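Local structure of sulfate transporter 4.1, chloroplastic (7LHV) at the interface of chains A and B. The protein cotransports sulfate with protons across the membrane as a member of the SLC26/SulP family and may help regulate sulfate assimilation. Numbering follows the deposited sequence. Chains: chain A/B, Sulfate transporter 4.1, chloroplastic.

All three contacts set the membrane part of one copy against the STAS domain of the other. Contact 2 also brings the two copies of helix 477-496 together near the two-fold. Contacts 1 and 2 lie side by side, their C-alpha centres about 13 Å apart, and share B:Phe539. In both, the STAS residues come from chain B. Contact 3 has the roles exchanged; its C-alpha centre is about 39 Å from that of contact 1 and about 32 Å from that of contact 2. Helix 584-599 serves by its first residues (chain B) in contact 1 and its last turn (chain A) in contact 3. The two-fold repeats each contact, consistent with a domain-swapped dimer.

Contact 1: the interface of chains A and B. Residues chain A 207, 453-454, 457-458, 460-461; chain B 539, 583-585.
The guanidinium of A:Arg460 stands at the edge of the B:Phe539 ring, with CZ in the ring plane 3.9 Å from CE2. The two planes are 75° apart, so this is no face-to-face stack. In its own plane the guanidinium meets A:Asp461 OD1 at an edge. NE and NH2 both point to that one carboxylate oxygen, and NH2 makes the shorter bond, 3.0 Å to OD1. The A:Arg460 chain bends at chi3 (74°), which brings its tip back beside A:Asp461. The same NH2 forms a salt bridge across the interface with B:Asp583 OD2 at 3.4 Å. That carboxylate is turned nearly at right angles to the guanidinium.

The other oxygen of A:Asp461, OD2, accepts a hydrogen bond from the B:Ser584 hydroxyl, 2.6 Å from OG to OD2. The donor comes on the anti side, somewhat out of the carboxylate plane. B:Ser584 CB also packs on A:Leu454 CD2, 3.6 Å away. A:Asp458, A:Asp461 and B:Asp583 bring several acidic groups together. A:Arg460 probably offsets part of their repulsion.

B:Ser584 is the first residue of helix 584-599, so the helix N-terminus faces A:Asp461 and may further steady its charge. The site docks this STAS helix against the end of helix 448-457 and the start of helix 459-474, in the membrane part of chain A.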
loop_
_atom_site.group_PDB
_atom_site.type_symbol
_atom_site.label_atom_id
_atom_site.label_comp_id
_atom_site.label_asym_id
_atom_site.label_seq_id
_atom_site.Cartn_x
_atom_site.Cartn_y
_atom_site.Cartn_z
ATOM N N SER A 207 -2.865 1.448 -16.503
ATOM C CA SER A 207 -4.269 1.712 -16.799
ATOM C C SER A 207 -4.803 2.856 -15.949
ATOM O O SER A 207 -5.556 3.704 -16.439
ATOM C CB SER A 207 -5.096 0.451 -16.577
ATOM O OG SER A 207 -4.524 -0.650 -17.256
ATOM N N PHE A 453 -7.779 -1.572 -26.141
ATOM C CA PHE A 453 -6.823 -2.663 -25.972
ATOM C C PHE A 453 -7.062 -3.413 -24.667
ATOM O O PHE A 453 -7.027 -4.649 -24.636
ATOM C CB PHE A 453 -5.401 -2.113 -26.020
ATOM C CG PHE A 453 -4.339 -3.153 -25.847
ATOM C CD1 PHE A 453 -4.034 -4.025 -26.874
ATOM C CD2 PHE A 453 -3.642 -3.254 -24.657
ATOM C CE1 PHE A 453 -3.054 -4.980 -26.716
ATOM C CE2 PHE A 453 -2.661 -4.208 -24.494
ATOM C CZ PHE A 453 -2.366 -5.071 -25.524
ATOM N N LEU A 454 -7.306 -2.681 -23.578
ATOM C CA LEU A 454 -7.587 -3.316 -22.297
ATOM C C LEU A 454 -8.870 -4.128 -22.357
ATOM O O LEU A 454 -8.932 -5.241 -21.825
ATOM C CB LEU A 454 -7.678 -2.263 -21.193
ATOM C CG LEU A 454 -6.401 -1.489 -20.886
ATOM C CD1 LEU A 454 -6.634 -0.494 -19.768
ATOM C CD2 LEU A 454 -5.280 -2.436 -20.541
ATOM N N VAL A 457 -7.993 -7.335 -24.059
ATOM C CA VAL A 457 -7.038 -8.244 -23.429
ATOM C C VAL A 457 -7.383 -8.517 -21.969
ATOM O O VAL A 457 -7.669 -9.661 -21.597
ATOM C CB VAL A 457 -5.605 -7.697 -23.550
ATOM C CG1 VAL A 457 -4.654 -8.511 -22.695
ATOM C CG2 VAL A 457 -5.160 -7.719 -24.997
ATOM N N ASP A 458 -7.358 -7.482 -21.130
ATOM C CA ASP A 458 -7.458 -7.647 -19.682
ATOM C C ASP A 458 -8.609 -6.802 -19.158
ATOM O O ASP A 458 -8.495 -5.575 -19.080
ATOM C CB ASP A 458 -6.147 -7.258 -19.000
ATOM C CG ASP A 458 -6.049 -7.786 -17.585
ATOM O OD1 ASP A 458 -6.988 -8.474 -17.137
ATOM O OD2 ASP A 458 -5.035 -7.506 -16.917
ATOM N N ARG A 460 -9.866 -6.700 -16.105
ATOM C CA ARG A 460 -9.588 -6.066 -14.821
ATOM C C ARG A 460 -8.912 -4.713 -15.016
ATOM O O ARG A 460 -9.271 -3.726 -14.363
ATOM C CB ARG A 460 -8.720 -6.980 -13.958
ATOM C CG ARG A 460 -8.333 -6.382 -12.619
ATOM C CD ARG A 460 -7.035 -6.978 -12.110
ATOM N NE ARG A 460 -5.883 -6.460 -12.837
ATOM C CZ ARG A 460 -4.633 -6.863 -12.649
ATOM N NH1 ARG A 460 -4.334 -7.796 -11.760
ATOM N NH2 ARG A 460 -3.660 -6.320 -13.374
ATOM N N ASP A 461 -7.935 -4.652 -15.923
ATOM C CA ASP A 461 -7.291 -3.384 -16.236
ATOM C C ASP A 461 -8.272 -2.418 -16.881
ATOM O O ASP A 461 -8.221 -1.209 -16.628
ATOM C CB ASP A 461 -6.088 -3.615 -17.145
ATOM C CG ASP A 461 -4.942 -4.305 -16.432
ATOM O OD1 ASP A 461 -4.963 -4.362 -15.187
ATOM O OD2 ASP A 461 -4.017 -4.783 -17.118
ATOM N N PHE B 539 1.448 -5.438 -13.145
ATOM C CA PHE B 539 1.847 -4.038 -13.256
ATOM C C PHE B 539 2.865 -3.621 -12.203
ATOM O O PHE B 539 3.591 -2.648 -12.422
ATOM C CB PHE B 539 0.626 -3.122 -13.175
ATOM C CG PHE B 539 -0.230 -3.344 -11.963
ATOM C CD1 PHE B 539 0.038 -2.677 -10.783
ATOM C CD2 PHE B 539 -1.316 -4.198 -12.011
ATOM C CE1 PHE B 539 -0.750 -2.869 -9.670
ATOM C CE2 PHE B 539 -2.105 -4.394 -10.899
ATOM C CZ PHE B 539 -1.821 -3.728 -9.729
ATOM N N ASP B 583 -0.729 -9.893 -17.155
ATOM C CA ASP B 583 -1.756 -8.906 -17.432
ATOM C C ASP B 583 -1.416 -8.143 -18.713
ATOM O O ASP B 583 -0.504 -8.503 -19.458
ATOM C CB ASP B 583 -1.920 -7.970 -16.233
ATOM C CG ASP B 583 -0.652 -7.223 -15.902
ATOM O OD1 ASP B 583 0.416 -7.615 -16.410
ATOM O OD2 ASP B 583 -0.721 -6.244 -15.130
ATOM N N SER B 584 -2.173 -7.075 -18.977
ATOM C CA SER B 584 -1.958 -6.283 -20.186
ATOM C C SER B 584 -0.597 -5.601 -20.178
ATOM O O SER B 584 0.068 -5.511 -21.218
ATOM C CB SER B 584 -3.066 -5.246 -20.324
ATOM O OG SER B 584 -2.887 -4.207 -19.380
ATOM N N SER B 585 -0.176 -5.088 -19.021
ATOM C CA SER B 585 1.132 -4.447 -18.936
ATOM C C SER B 585 2.240 -5.417 -19.316
ATOM O O SER B 585 3.226 -5.032 -19.955
ATOM C CB SER B 585 1.361 -3.896 -17.530
ATOM O OG SER B 585 0.354 -2.965 -17.177
#

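Contact 2: the interface of chains A and B. Residues chain A 203-204, 488, 491-492, 495; chain B 492, 496, 538-540.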
loop_
_atom_site.group_PDB
_atom_site.type_symbol
_atom_site.label_atom_id
_atom_site.label_comp_id
_atom_site.label_asym_id
_atom_site.label_seq_id
_atom_site.Cartn_x
_atom_site.Cartn_y
_atom_site.Cartn_z
ATOM N N PHE A 203 4.597 1.282 -8.592
ATOM C CA PHE A 203 3.652 0.178 -8.505
ATOM C C PHE A 203 2.296 0.519 -9.103
ATOM O O PHE A 203 1.469 -0.382 -9.269
ATOM C CB PHE A 203 3.478 -0.262 -7.047
ATOM C CG PHE A 203 2.639 0.674 -6.225
ATOM C CD1 PHE A 203 3.217 1.741 -5.565
ATOM C CD2 PHE A 203 1.273 0.488 -6.109
ATOM C CE1 PHE A 203 2.451 2.604 -4.812
ATOM C CE2 PHE A 203 0.507 1.349 -5.362
ATOM C CZ PHE A 203 1.097 2.407 -4.711
ATOM N N ILE A 204 2.045 1.789 -9.416
ATOM C CA ILE A 204 0.749 2.195 -9.946
ATOM C C ILE A 204 0.607 1.690 -11.374
ATOM O O ILE A 204 1.497 1.889 -12.211
ATOM C CB ILE A 204 0.590 3.718 -9.866
ATOM C CG1 ILE A 204 0.756 4.185 -8.423
ATOM C CG2 ILE A 204 -0.760 4.138 -10.403
ATOM C CD1 ILE A 204 0.861 5.676 -8.271
ATOM N N SER A 488 -4.768 0.459 -6.985
ATOM C CA SER A 488 -3.486 -0.165 -7.295
ATOM C C SER A 488 -2.893 -0.842 -6.065
ATOM O O SER A 488 -2.384 -1.966 -6.151
ATOM C CB SER A 488 -2.521 0.876 -7.855
ATOM O OG SER A 488 -2.940 1.314 -9.133
ATOM N N PHE A 491 -4.820 -4.062 -5.316
ATOM C CA PHE A 491 -4.482 -5.178 -6.194
ATOM C C PHE A 491 -3.077 -5.703 -5.915
ATOM O O PHE A 491 -2.835 -6.913 -6.000
ATOM C CB PHE A 491 -4.647 -4.756 -7.649
ATOM C CG PHE A 491 -6.052 -4.901 -8.146
ATOM C CD1 PHE A 491 -6.613 -6.151 -8.316
ATOM C CD2 PHE A 491 -6.825 -3.786 -8.407
ATOM C CE1 PHE A 491 -7.911 -6.286 -8.756
ATOM C CE2 PHE A 491 -8.122 -3.915 -8.847
ATOM C CZ PHE A 491 -8.664 -5.167 -9.023
ATOM N N VAL A 492 -2.144 -4.817 -5.556
ATOM C CA VAL A 492 -0.813 -5.270 -5.153
ATOM C C VAL A 492 -0.904 -6.141 -3.907
ATOM O O VAL A 492 -0.273 -7.204 -3.823
ATOM C CB VAL A 492 0.116 -4.062 -4.929
ATOM C CG1 VAL A 492 1.315 -4.460 -4.093
ATOM C CG2 VAL A 492 0.565 -3.491 -6.256
ATOM N N GLU A 495 -2.435 -9.530 -4.748
ATOM C CA GLU A 495 -1.468 -10.422 -5.380
ATOM C C GLU A 495 -0.459 -10.951 -4.372
ATOM O O GLU A 495 -0.104 -12.134 -4.406
ATOM C CB GLU A 495 -0.752 -9.707 -6.522
ATOM C CG GLU A 495 0.242 -10.589 -7.251
ATOM C CD GLU A 495 -0.429 -11.739 -7.976
ATOM O OE1 GLU A 495 -1.616 -11.603 -8.340
ATOM O OE2 GLU A 495 0.226 -12.782 -8.176
ATOM N N VAL B 492 6.096 -4.369 1.558
ATOM C CA VAL B 492 5.297 -5.153 0.617
ATOM C C VAL B 492 5.570 -4.703 -0.812
ATOM O O VAL B 492 5.751 -5.529 -1.718
ATOM C CB VAL B 492 3.801 -5.042 0.967
ATOM C CG1 VAL B 492 2.946 -5.444 -0.218
ATOM C CG2 VAL B 492 3.477 -5.904 2.168
ATOM N N SER B 496 7.249 -6.802 -3.883
ATOM C CA SER B 496 6.537 -6.997 -5.143
ATOM C C SER B 496 7.340 -6.464 -6.322
ATOM O O SER B 496 7.312 -7.044 -7.411
ATOM C CB SER B 496 5.166 -6.327 -5.084
ATOM O OG SER B 496 4.328 -6.961 -4.134
ATOM N N TYR B 538 2.905 -8.743 -13.535
ATOM C CA TYR B 538 1.780 -7.820 -13.497
ATOM C C TYR B 538 2.337 -6.408 -13.358
ATOM O O TYR B 538 3.549 -6.194 -13.447
ATOM C CB TYR B 538 0.791 -8.208 -12.388
ATOM C CG TYR B 538 1.307 -8.090 -10.972
ATOM C CD1 TYR B 538 2.355 -8.874 -10.523
ATOM C CD2 TYR B 538 0.720 -7.214 -10.073
ATOM C CE1 TYR B 538 2.821 -8.774 -9.234
ATOM C CE2 TYR B 538 1.175 -7.110 -8.780
ATOM C CZ TYR B 538 2.227 -7.891 -8.367
ATOM O OH TYR B 538 2.689 -7.792 -7.078
ATOM N N PHE B 539 1.448 -5.438 -13.145
ATOM C CA PHE B 539 1.847 -4.038 -13.256
ATOM C C PHE B 539 2.865 -3.621 -12.203
ATOM O O PHE B 539 3.591 -2.648 -12.422
ATOM C CB PHE B 539 0.626 -3.122 -13.175
ATOM C CG PHE B 539 -0.230 -3.344 -11.963
ATOM C CD1 PHE B 539 0.038 -2.677 -10.783
ATOM C CD2 PHE B 539 -1.316 -4.198 -12.011
ATOM C CE1 PHE B 539 -0.750 -2.869 -9.670
ATOM C CE2 PHE B 539 -2.105 -4.394 -10.899
ATOM C CZ PHE B 539 -1.821 -3.728 -9.729
ATOM N N ALA B 540 2.933 -4.320 -11.070
ATOM C CA ALA B 540 3.833 -3.888 -10.005
ATOM C C ALA B 540 5.287 -4.207 -10.331
ATOM O O ALA B 540 6.174 -3.381 -10.091
ATOM C CB ALA B 540 3.430 -4.528 -8.679
#
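B:Tyr538, B:Phe539 and B:Ala540 lie in a loop, with B:Tyr538 extended (phi -149°, psi -172°), and meet helix 477-496 of chain A. On that helix A:Ser488, A:Phe491, A:Val492 and A:Glu495 face the loop.

B:Phe539 points its ring edge at chain A. The carbonyl oxygens of A:Phe203 and A:Ser488 lie at this edge, in the ring plane. A:Phe491 contributes its CB rather than its ring, 3.7 Å from B:Phe539 CZ. A:Val492 CG2 touches CE1 of the same ring, also at 3.7 Å. This methyl then reaches B:Ala540 CB at 3.9 Å, and so bridges two loop residues.

The B:Tyr538 ring is covered on both faces. The backbone N of B:Ala540 lies over one face, toward the rim. A:Glu495 CG lies over the opposite face, 3.9 Å from the ring centroid, in a CH-pi contact. The A:Glu495 chain bends at chi2 (65°), and its methylene groups, not its carboxylate, carry the contact.

No polar atoms bond across this patch, which holds the loop by shape and apolar contact. Near the two-fold, B:Ser496 OG donates to B:Val492 O at 3.1 Å within its own helix and meets A:Val492 CG1 at 3.9 Å.

Contact 3: the interface of chains A and B. Residues chain A 550, 553, 596, 600; chain B 353, 357-358.
A:Arg550 and A:Glu596 together meet the methyl group of B:Ala357. From CB, the A:Arg550 side chain starts with CG anti to the carbonyl carbon (chi1 -76°) and runs extended through CG and CD. This carries the guanidinium out from helix 542-560. At NE it comes 3.8 Å from B:Ala357 CB, and NE also makes a weak bond to A:Glu596 OE1. CZ lies 4.1 Å from the same methyl. At the tip, NH2 donates to A:Glu596 OE2 at 3.1 Å, on the syn lone pair of that oxygen. NH1 lies 4.4 Å from B:Lys353 CB.

The paired carboxylate also faces chain B. A:Glu596 OE2 is 3.7 Å from B:Ala357 CB. Its salt bridge with A:Arg550 helps fix both flat groups around the methyl.

A:Arg600 approaches the B:Ala357 carbonyl with its guanidinium tip. The modelled approach is too close to be reliable, so its exact geometry is doubtful. A:Glu553 OE1 lies 4.2 Å above the centre of this guanidinium.

The site sets STAS helices 542-560 and 584-599 of chain A against the C-terminal end of helix 330-358 of chain B. It probably helps couple the STAS domain to the partner's membrane part.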
loop_
_atom_site.group_PDB
_atom_site.type_symbol
_atom_site.label_atom_id
_atom_site.label_comp_id
_atom_site.label_asym_id
_atom_site.label_seq_id
_atom_site.Cartn_x
_atom_site.Cartn_y
_atom_site.Cartn_z
ATOM N N ARG A 550 -3.154 -25.588 6.908
ATOM C CA ARG A 550 -4.141 -26.059 7.871
ATOM C C ARG A 550 -5.315 -26.770 7.217
ATOM O O ARG A 550 -6.073 -27.454 7.917
ATOM C CB ARG A 550 -4.670 -24.892 8.709
ATOM C CG ARG A 550 -3.722 -24.396 9.782
ATOM C CD ARG A 550 -4.249 -23.116 10.408
ATOM N NE ARG A 550 -3.498 -22.729 11.594
ATOM C CZ ARG A 550 -3.491 -21.506 12.107
ATOM N NH1 ARG A 550 -4.180 -20.522 11.555
ATOM N NH2 ARG A 550 -2.775 -21.266 13.200
ATOM N N GLU A 553 -5.034 -30.283 8.140
ATOM C CA GLU A 553 -5.550 -30.581 9.472
ATOM C C GLU A 553 -7.068 -30.663 9.459
ATOM O O GLU A 553 -7.658 -31.515 10.131
ATOM C CB GLU A 553 -5.105 -29.519 10.472
ATOM C CG GLU A 553 -3.690 -29.058 10.310
ATOM C CD GLU A 553 -3.379 -27.888 11.205
ATOM O OE1 GLU A 553 -4.309 -27.122 11.525
ATOM O OE2 GLU A 553 -2.203 -27.727 11.577
ATOM N N GLU A 596 1.052 -28.093 15.519
ATOM C CA GLU A 596 -0.315 -28.519 15.234
ATOM C C GLU A 596 -0.347 -29.861 14.508
ATOM O O GLU A 596 -1.297 -30.632 14.676
ATOM C CB GLU A 596 -1.043 -27.455 14.415
ATOM C CG GLU A 596 -1.267 -26.145 15.146
ATOM C CD GLU A 596 -1.878 -25.081 14.255
ATOM O OE1 GLU A 596 -2.251 -25.405 13.110
ATOM O OE2 GLU A 596 -1.984 -23.918 14.700
ATOM N N ARG A 600 -2.089 -33.398 15.532
ATOM C CA ARG A 600 -2.885 -34.212 14.625
ATOM C C ARG A 600 -2.166 -35.475 14.175
ATOM O O ARG A 600 -2.693 -36.199 13.324
ATOM C CB ARG A 600 -3.288 -33.395 13.396
ATOM C CG ARG A 600 -4.713 -32.885 13.418
ATOM C CD ARG A 600 -4.796 -31.556 14.138
ATOM N NE ARG A 600 -5.999 -30.815 13.783
ATOM C CZ ARG A 600 -6.315 -29.626 14.273
ATOM N NH1 ARG A 600 -5.537 -29.012 15.148
ATOM N NH2 ARG A 600 -7.438 -29.038 13.875
ATOM N N LYS B 353 -8.818 -17.886 15.210
ATOM C CA LYS B 353 -8.259 -18.891 14.310
ATOM C C LYS B 353 -7.296 -19.821 15.037
ATOM O O LYS B 353 -7.312 -21.037 14.811
ATOM C CB LYS B 353 -7.560 -18.214 13.131
ATOM C CG LYS B 353 -8.495 -17.839 11.998
ATOM C CD LYS B 353 -7.727 -17.355 10.784
ATOM C CE LYS B 353 -7.066 -16.014 11.049
ATOM N NZ LYS B 353 -6.606 -15.360 9.793
ATOM N N ALA B 357 -7.887 -23.834 15.428
ATOM C CA ALA B 357 -6.898 -24.820 15.010
ATOM C C ALA B 357 -6.502 -25.726 16.169
ATOM O O ALA B 357 -6.301 -26.932 15.985
ATOM C CB ALA B 357 -5.671 -24.123 14.428
ATOM N N LYS B 358 -6.378 -25.162 17.373
ATOM C CA LYS B 358 -6.034 -25.975 18.535
ATOM C C LYS B 358 -7.148 -26.954 18.888
ATOM O O LYS B 358 -6.878 -28.103 19.257
ATOM C CB LYS B 358 -5.722 -25.079 19.731
ATOM C CG LYS B 358 -4.325 -24.498 19.731
ATOM C CD LYS B 358 -4.107 -23.617 20.945
ATOM C CE LYS B 358 -4.309 -24.401 22.231
ATOM N NZ LYS B 358 -3.293 -25.475 22.397
#